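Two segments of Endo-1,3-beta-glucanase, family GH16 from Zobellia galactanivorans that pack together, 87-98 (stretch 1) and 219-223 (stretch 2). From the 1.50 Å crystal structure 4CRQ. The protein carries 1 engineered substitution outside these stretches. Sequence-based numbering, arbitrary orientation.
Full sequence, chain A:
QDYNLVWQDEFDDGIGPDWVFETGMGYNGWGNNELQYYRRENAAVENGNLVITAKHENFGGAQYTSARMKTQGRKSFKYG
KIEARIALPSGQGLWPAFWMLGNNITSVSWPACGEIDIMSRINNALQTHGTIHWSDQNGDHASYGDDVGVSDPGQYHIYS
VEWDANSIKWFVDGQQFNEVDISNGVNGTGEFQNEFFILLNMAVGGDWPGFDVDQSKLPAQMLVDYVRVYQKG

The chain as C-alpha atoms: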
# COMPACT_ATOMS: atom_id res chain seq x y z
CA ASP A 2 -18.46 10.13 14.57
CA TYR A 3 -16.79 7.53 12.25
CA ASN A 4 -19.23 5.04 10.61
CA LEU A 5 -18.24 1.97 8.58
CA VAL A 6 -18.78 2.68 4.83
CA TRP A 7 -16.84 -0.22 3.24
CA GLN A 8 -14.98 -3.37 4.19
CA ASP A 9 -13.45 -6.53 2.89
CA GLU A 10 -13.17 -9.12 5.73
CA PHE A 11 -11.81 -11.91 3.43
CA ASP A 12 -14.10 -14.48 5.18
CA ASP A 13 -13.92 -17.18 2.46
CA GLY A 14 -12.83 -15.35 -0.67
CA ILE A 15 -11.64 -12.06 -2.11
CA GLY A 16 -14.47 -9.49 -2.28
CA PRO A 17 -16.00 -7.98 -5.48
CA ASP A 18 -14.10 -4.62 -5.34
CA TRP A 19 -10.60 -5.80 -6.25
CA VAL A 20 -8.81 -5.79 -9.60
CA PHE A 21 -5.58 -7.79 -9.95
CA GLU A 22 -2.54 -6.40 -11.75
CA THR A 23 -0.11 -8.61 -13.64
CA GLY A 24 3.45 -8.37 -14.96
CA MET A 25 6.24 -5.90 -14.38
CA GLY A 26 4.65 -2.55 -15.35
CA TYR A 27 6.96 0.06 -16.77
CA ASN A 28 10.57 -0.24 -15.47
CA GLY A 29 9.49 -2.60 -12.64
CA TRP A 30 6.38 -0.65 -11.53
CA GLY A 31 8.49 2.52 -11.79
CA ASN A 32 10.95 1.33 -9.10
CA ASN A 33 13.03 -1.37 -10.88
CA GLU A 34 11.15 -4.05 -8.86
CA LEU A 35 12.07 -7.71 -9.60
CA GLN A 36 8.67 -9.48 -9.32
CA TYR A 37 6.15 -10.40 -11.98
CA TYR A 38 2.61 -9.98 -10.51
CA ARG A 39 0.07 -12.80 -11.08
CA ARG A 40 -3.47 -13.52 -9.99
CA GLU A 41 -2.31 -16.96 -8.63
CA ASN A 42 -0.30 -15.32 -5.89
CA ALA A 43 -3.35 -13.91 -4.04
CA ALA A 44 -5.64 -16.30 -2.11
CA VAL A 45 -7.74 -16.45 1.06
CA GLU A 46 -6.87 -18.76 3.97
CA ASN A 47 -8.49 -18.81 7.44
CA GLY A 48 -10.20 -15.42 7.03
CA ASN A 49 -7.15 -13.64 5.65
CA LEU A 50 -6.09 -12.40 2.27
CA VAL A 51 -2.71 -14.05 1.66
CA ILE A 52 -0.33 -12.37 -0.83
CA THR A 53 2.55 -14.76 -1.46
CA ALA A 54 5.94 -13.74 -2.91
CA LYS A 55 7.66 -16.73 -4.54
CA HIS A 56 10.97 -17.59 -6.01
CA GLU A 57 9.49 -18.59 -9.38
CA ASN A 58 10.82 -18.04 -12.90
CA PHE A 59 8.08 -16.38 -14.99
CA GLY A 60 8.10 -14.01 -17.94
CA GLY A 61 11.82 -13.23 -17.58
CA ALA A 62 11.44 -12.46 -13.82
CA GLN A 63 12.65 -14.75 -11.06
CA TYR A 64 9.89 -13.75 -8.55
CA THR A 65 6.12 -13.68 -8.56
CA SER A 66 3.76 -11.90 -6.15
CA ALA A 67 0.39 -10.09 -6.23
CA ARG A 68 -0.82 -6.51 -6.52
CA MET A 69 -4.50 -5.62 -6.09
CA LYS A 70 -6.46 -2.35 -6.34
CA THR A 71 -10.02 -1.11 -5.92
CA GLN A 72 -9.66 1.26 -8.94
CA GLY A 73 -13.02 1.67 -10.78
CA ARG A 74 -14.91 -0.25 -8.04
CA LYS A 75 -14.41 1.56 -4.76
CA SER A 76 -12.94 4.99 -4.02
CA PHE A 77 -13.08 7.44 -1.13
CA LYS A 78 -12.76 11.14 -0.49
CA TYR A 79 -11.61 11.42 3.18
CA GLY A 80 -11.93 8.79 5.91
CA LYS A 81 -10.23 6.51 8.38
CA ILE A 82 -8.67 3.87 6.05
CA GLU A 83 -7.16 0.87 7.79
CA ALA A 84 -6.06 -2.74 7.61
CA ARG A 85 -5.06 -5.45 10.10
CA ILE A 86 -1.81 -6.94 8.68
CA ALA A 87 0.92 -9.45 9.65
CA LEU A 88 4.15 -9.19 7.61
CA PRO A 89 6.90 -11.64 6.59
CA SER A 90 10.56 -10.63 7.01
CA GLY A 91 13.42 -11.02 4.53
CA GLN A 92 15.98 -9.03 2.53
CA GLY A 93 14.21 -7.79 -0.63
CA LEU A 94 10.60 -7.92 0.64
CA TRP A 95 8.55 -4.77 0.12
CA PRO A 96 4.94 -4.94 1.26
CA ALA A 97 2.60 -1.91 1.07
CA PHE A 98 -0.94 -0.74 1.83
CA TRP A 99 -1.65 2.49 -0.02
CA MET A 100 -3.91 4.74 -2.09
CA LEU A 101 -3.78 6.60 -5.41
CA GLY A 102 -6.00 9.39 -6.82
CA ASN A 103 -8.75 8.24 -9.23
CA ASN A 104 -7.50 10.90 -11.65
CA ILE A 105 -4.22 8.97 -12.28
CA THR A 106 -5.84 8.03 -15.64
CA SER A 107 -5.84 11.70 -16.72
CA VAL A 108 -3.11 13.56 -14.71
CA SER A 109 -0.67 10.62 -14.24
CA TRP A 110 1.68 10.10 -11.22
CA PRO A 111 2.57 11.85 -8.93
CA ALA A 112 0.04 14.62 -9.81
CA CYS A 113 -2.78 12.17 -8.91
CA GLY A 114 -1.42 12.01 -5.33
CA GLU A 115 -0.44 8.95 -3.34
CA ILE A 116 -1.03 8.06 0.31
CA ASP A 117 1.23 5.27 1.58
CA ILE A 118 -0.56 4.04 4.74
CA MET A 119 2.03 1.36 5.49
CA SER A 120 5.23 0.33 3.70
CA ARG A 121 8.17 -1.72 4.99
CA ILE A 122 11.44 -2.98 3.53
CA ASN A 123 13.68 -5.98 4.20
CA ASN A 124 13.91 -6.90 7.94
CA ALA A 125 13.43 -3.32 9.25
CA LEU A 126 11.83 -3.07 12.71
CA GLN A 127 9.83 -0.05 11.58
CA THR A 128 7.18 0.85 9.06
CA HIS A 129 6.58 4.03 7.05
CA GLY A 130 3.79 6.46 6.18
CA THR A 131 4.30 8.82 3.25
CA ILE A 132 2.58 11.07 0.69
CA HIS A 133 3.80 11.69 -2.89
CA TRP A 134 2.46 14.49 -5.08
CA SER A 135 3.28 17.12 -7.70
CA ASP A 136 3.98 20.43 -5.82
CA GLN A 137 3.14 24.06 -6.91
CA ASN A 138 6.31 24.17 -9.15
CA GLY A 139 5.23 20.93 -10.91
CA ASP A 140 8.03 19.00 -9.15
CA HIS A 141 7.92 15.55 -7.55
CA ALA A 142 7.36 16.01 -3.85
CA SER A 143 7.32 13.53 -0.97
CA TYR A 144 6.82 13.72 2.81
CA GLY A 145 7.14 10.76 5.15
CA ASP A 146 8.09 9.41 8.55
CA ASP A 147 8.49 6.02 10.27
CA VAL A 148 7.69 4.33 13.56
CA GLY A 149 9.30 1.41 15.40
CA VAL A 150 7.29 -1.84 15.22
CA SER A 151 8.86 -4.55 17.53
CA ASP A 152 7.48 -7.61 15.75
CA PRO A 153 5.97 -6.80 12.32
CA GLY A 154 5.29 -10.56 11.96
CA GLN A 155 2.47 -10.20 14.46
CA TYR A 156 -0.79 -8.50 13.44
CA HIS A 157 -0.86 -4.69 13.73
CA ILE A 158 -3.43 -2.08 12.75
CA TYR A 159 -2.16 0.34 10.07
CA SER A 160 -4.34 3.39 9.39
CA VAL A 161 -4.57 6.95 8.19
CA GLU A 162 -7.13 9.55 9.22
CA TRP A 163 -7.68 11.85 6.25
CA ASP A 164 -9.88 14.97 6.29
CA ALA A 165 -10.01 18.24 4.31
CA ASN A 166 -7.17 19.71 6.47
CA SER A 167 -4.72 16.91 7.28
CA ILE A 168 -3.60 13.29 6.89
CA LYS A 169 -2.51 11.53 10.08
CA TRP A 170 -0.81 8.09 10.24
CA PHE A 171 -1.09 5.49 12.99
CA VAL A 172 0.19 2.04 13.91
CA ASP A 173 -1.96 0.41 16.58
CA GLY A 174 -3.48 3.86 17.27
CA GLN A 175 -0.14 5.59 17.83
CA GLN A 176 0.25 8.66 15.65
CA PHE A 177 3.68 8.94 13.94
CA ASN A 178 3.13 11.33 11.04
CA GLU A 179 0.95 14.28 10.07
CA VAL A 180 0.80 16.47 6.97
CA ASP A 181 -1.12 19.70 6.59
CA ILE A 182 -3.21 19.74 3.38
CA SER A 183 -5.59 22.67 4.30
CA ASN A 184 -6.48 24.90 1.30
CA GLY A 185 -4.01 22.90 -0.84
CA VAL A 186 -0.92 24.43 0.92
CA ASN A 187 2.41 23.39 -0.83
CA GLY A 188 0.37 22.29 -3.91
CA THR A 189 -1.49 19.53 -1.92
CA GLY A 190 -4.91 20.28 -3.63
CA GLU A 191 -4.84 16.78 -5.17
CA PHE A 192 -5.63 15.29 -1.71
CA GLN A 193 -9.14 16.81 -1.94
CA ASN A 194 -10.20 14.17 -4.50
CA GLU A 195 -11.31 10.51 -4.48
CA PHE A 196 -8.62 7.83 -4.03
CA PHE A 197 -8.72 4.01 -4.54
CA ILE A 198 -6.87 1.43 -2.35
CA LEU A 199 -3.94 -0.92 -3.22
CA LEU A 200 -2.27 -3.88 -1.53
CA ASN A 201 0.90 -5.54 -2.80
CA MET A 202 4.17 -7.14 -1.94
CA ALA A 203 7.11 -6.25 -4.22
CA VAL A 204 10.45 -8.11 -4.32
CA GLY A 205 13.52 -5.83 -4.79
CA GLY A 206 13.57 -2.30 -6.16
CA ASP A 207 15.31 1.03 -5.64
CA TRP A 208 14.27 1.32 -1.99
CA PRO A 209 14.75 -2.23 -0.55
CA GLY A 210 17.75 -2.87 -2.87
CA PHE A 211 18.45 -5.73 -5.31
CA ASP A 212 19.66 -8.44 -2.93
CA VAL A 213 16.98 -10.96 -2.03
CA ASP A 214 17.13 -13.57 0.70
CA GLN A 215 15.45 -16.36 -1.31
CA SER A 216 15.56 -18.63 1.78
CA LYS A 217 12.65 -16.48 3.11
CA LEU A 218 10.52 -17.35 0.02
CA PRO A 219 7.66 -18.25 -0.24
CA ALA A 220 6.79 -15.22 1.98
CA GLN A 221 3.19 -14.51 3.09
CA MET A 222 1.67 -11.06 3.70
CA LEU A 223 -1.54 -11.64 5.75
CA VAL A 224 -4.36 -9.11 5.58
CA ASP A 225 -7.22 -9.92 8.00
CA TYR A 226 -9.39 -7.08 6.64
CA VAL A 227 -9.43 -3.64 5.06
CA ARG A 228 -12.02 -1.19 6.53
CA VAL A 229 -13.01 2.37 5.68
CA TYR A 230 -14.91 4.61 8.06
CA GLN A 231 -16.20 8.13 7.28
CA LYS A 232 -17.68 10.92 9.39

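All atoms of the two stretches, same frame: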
# COMPACT_ATOMS: atom_id res chain seq x y z
N ALA A 87 -0.24 -8.75 9.09
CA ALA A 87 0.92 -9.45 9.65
C ALA A 87 1.90 -9.59 8.49
O ALA A 87 1.51 -10.00 7.39
CB ALA A 87 0.55 -10.80 10.24
N LEU A 88 3.18 -9.26 8.69
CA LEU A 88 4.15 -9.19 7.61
C LEU A 88 5.29 -10.19 7.73
O LEU A 88 5.74 -10.46 8.83
CB LEU A 88 4.78 -7.77 7.62
CG LEU A 88 3.84 -6.59 7.34
CD1 LEU A 88 4.55 -5.25 7.55
CD2 LEU A 88 3.24 -6.69 5.92
N PRO A 89 5.76 -10.72 6.58
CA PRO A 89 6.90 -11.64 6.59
C PRO A 89 8.19 -10.82 6.62
O PRO A 89 8.15 -9.64 6.30
CB PRO A 89 6.77 -12.35 5.26
CG PRO A 89 6.13 -11.34 4.34
CD PRO A 89 5.23 -10.50 5.21
N SER A 90 9.32 -11.40 6.99
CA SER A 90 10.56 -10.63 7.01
C SER A 90 11.60 -11.27 6.09
O SER A 90 11.67 -12.50 6.04
CB SER A 90 11.09 -10.48 8.44
OG SER A 90 10.22 -9.65 9.22
N GLY A 91 12.38 -10.47 5.38
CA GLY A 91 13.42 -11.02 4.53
C GLY A 91 13.96 -9.96 3.63
O GLY A 91 13.18 -9.12 3.13
N GLN A 92 15.29 -9.98 3.41
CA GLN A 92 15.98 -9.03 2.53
C GLN A 92 15.27 -9.08 1.17
O GLN A 92 15.07 -10.18 0.61
CB GLN A 92 17.49 -9.36 2.43
CG GLN A 92 18.39 -8.25 1.89
CD GLN A 92 18.33 -6.96 2.71
OE1 GLN A 92 18.46 -5.89 2.14
NE2 GLN A 92 18.12 -7.05 4.03
N GLY A 93 14.88 -7.91 0.67
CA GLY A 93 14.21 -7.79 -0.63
C GLY A 93 12.71 -7.58 -0.55
O GLY A 93 12.12 -7.05 -1.50
N LEU A 94 12.08 -7.98 0.56
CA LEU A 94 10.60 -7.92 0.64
C LEU A 94 10.10 -6.51 0.84
O LEU A 94 10.66 -5.77 1.66
CB LEU A 94 10.03 -8.85 1.73
CG LEU A 94 10.30 -10.36 1.48
CD1 LEU A 94 9.82 -11.16 2.67
CD2 LEU A 94 9.66 -10.85 0.16
N TRP A 95 9.04 -6.14 0.10
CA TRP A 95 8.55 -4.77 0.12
C TRP A 95 7.03 -4.70 0.08
O TRP A 95 6.46 -4.38 -0.98
CB TRP A 95 9.27 -3.98 -0.98
CG TRP A 95 8.97 -2.51 -1.09
CD1 TRP A 95 8.35 -1.67 -0.16
CD2 TRP A 95 9.32 -1.66 -2.21
NE1 TRP A 95 8.26 -0.39 -0.63
CE2 TRP A 95 8.84 -0.31 -1.87
CE3 TRP A 95 9.94 -1.87 -3.44
CZ2 TRP A 95 9.00 0.78 -2.73
CZ3 TRP A 95 10.10 -0.77 -4.31
CH2 TRP A 95 9.64 0.52 -3.96
N PRO A 96 6.39 -4.99 1.22
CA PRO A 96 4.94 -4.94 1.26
C PRO A 96 4.43 -3.50 1.39
O PRO A 96 5.15 -2.62 1.91
CB PRO A 96 4.62 -5.71 2.56
CG PRO A 96 5.79 -5.36 3.47
CD PRO A 96 6.96 -5.43 2.53
N ALA A 97 3.19 -3.26 0.92
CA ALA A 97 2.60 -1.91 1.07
C ALA A 97 1.09 -1.93 1.06
O ALA A 97 0.50 -2.82 0.43
CB ALA A 97 3.12 -0.96 -0.04
N PHE A 98 0.49 -0.95 1.75
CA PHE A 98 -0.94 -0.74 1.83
C PHE A 98 -1.04 0.75 1.55
O PHE A 98 -0.50 1.56 2.31
CB PHE A 98 -1.40 -1.10 3.23
CG PHE A 98 -2.83 -0.65 3.60
CD1 PHE A 98 -3.95 -0.73 2.71
CD2 PHE A 98 -3.07 -0.18 4.92
CE1 PHE A 98 -5.24 -0.34 3.13
CE2 PHE A 98 -4.34 0.23 5.33
CZ PHE A 98 -5.43 0.15 4.43
N PRO A 219 8.77 -19.16 -0.04
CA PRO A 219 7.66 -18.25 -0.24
C PRO A 219 7.38 -17.44 1.04
O PRO A 219 7.45 -18.00 2.15
CB PRO A 219 6.51 -19.18 -0.62
CG PRO A 219 6.86 -20.50 0.03
CD PRO A 219 8.35 -20.58 -0.00
N ALA A 220 7.06 -16.15 0.87
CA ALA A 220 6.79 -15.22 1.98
C ALA A 220 5.33 -14.80 1.91
O ALA A 220 4.87 -14.44 0.83
CB ALA A 220 7.70 -14.03 1.86
N GLN A 221 4.63 -14.81 3.04
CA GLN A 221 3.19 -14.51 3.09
C GLN A 221 2.91 -13.20 3.80
O GLN A 221 3.29 -13.02 4.96
CB GLN A 221 2.39 -15.62 3.81
CG GLN A 221 2.40 -16.98 3.13
CD GLN A 221 1.58 -18.03 3.89
OE1 GLN A 221 1.49 -17.99 5.11
NE2 GLN A 221 0.99 -18.95 3.17
N MET A 222 2.24 -12.29 3.10
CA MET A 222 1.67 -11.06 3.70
C MET A 222 0.21 -11.42 4.01
O MET A 222 -0.54 -11.81 3.10
CB MET A 222 1.80 -9.88 2.72
CG MET A 222 1.02 -8.64 3.11
SD MET A 222 1.27 -7.46 1.77
CE MET A 222 0.40 -6.04 2.43
N LEU A 223 -0.19 -11.29 5.28
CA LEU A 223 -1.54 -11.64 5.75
C LEU A 223 -2.32 -10.40 6.03
O LEU A 223 -1.89 -9.56 6.83
CB LEU A 223 -1.45 -12.50 7.03
CG LEU A 223 -0.57 -13.77 6.92
CD1 LEU A 223 -0.63 -14.52 8.25
CD2 LEU A 223 -0.97 -14.70 5.79

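The two stretches meet through a single antiparallel backbone pair, Ala 87 with Leu 223, extended by a small apolar contact in which Met 222 takes the largest share. The pair is joined by two nearly straight hydrogen bonds: Ala 87 N donates to Leu 223 O at 2.9 Å, and Leu 223 N returns to Ala 87 O at 3.0 Å. Their side chains lie on the same face of the sheet, with Ala 87 CB 4.1 Å from Leu 223 CB; the methyl of Ala 87 fills this place without crowding the leucine.

Two residues further on, at Pro 89, the ladder does not continue in the same way. Proline has no amide hydrogen to donate, and its ring packs against the neighbouring strand instead: Pro 89 CD sits 3.2 Å from Gln 221 O, while Pro 89 CB lies 3.9 Å from Ala 220 CB. Gln 221 contributes little beyond its backbone, its amide end leading away into an exposed position where a polar group is easily accommodated.

Stretch 1 then turns back on itself. A type II turn from Gly 91 to Leu 94 is closed by Leu 94 N bonding to Gly 91 O at 3.0 Å; Gly 93, with a positive phi of 103°, adopts a backbone shape in which a CB would jam against the preceding carbonyl oxygen. After the turn, Leu 94 points toward stretch 2, bringing its CD1 to 3.7 Å from Ala 220 CB, so that the small alanine is touched by both Pro 89 and Leu 94.

Met 222, with all three chi angles t, is fully extended and buried. Its CG lies 4.1 Å from Leu 88 CD2, its SD 3.9 Å from Pro 96 CB, and its CE 3.8 Å from Ala 97 O. A long, unbranched, apolar chain suits this reach from the paired segment to the later strand.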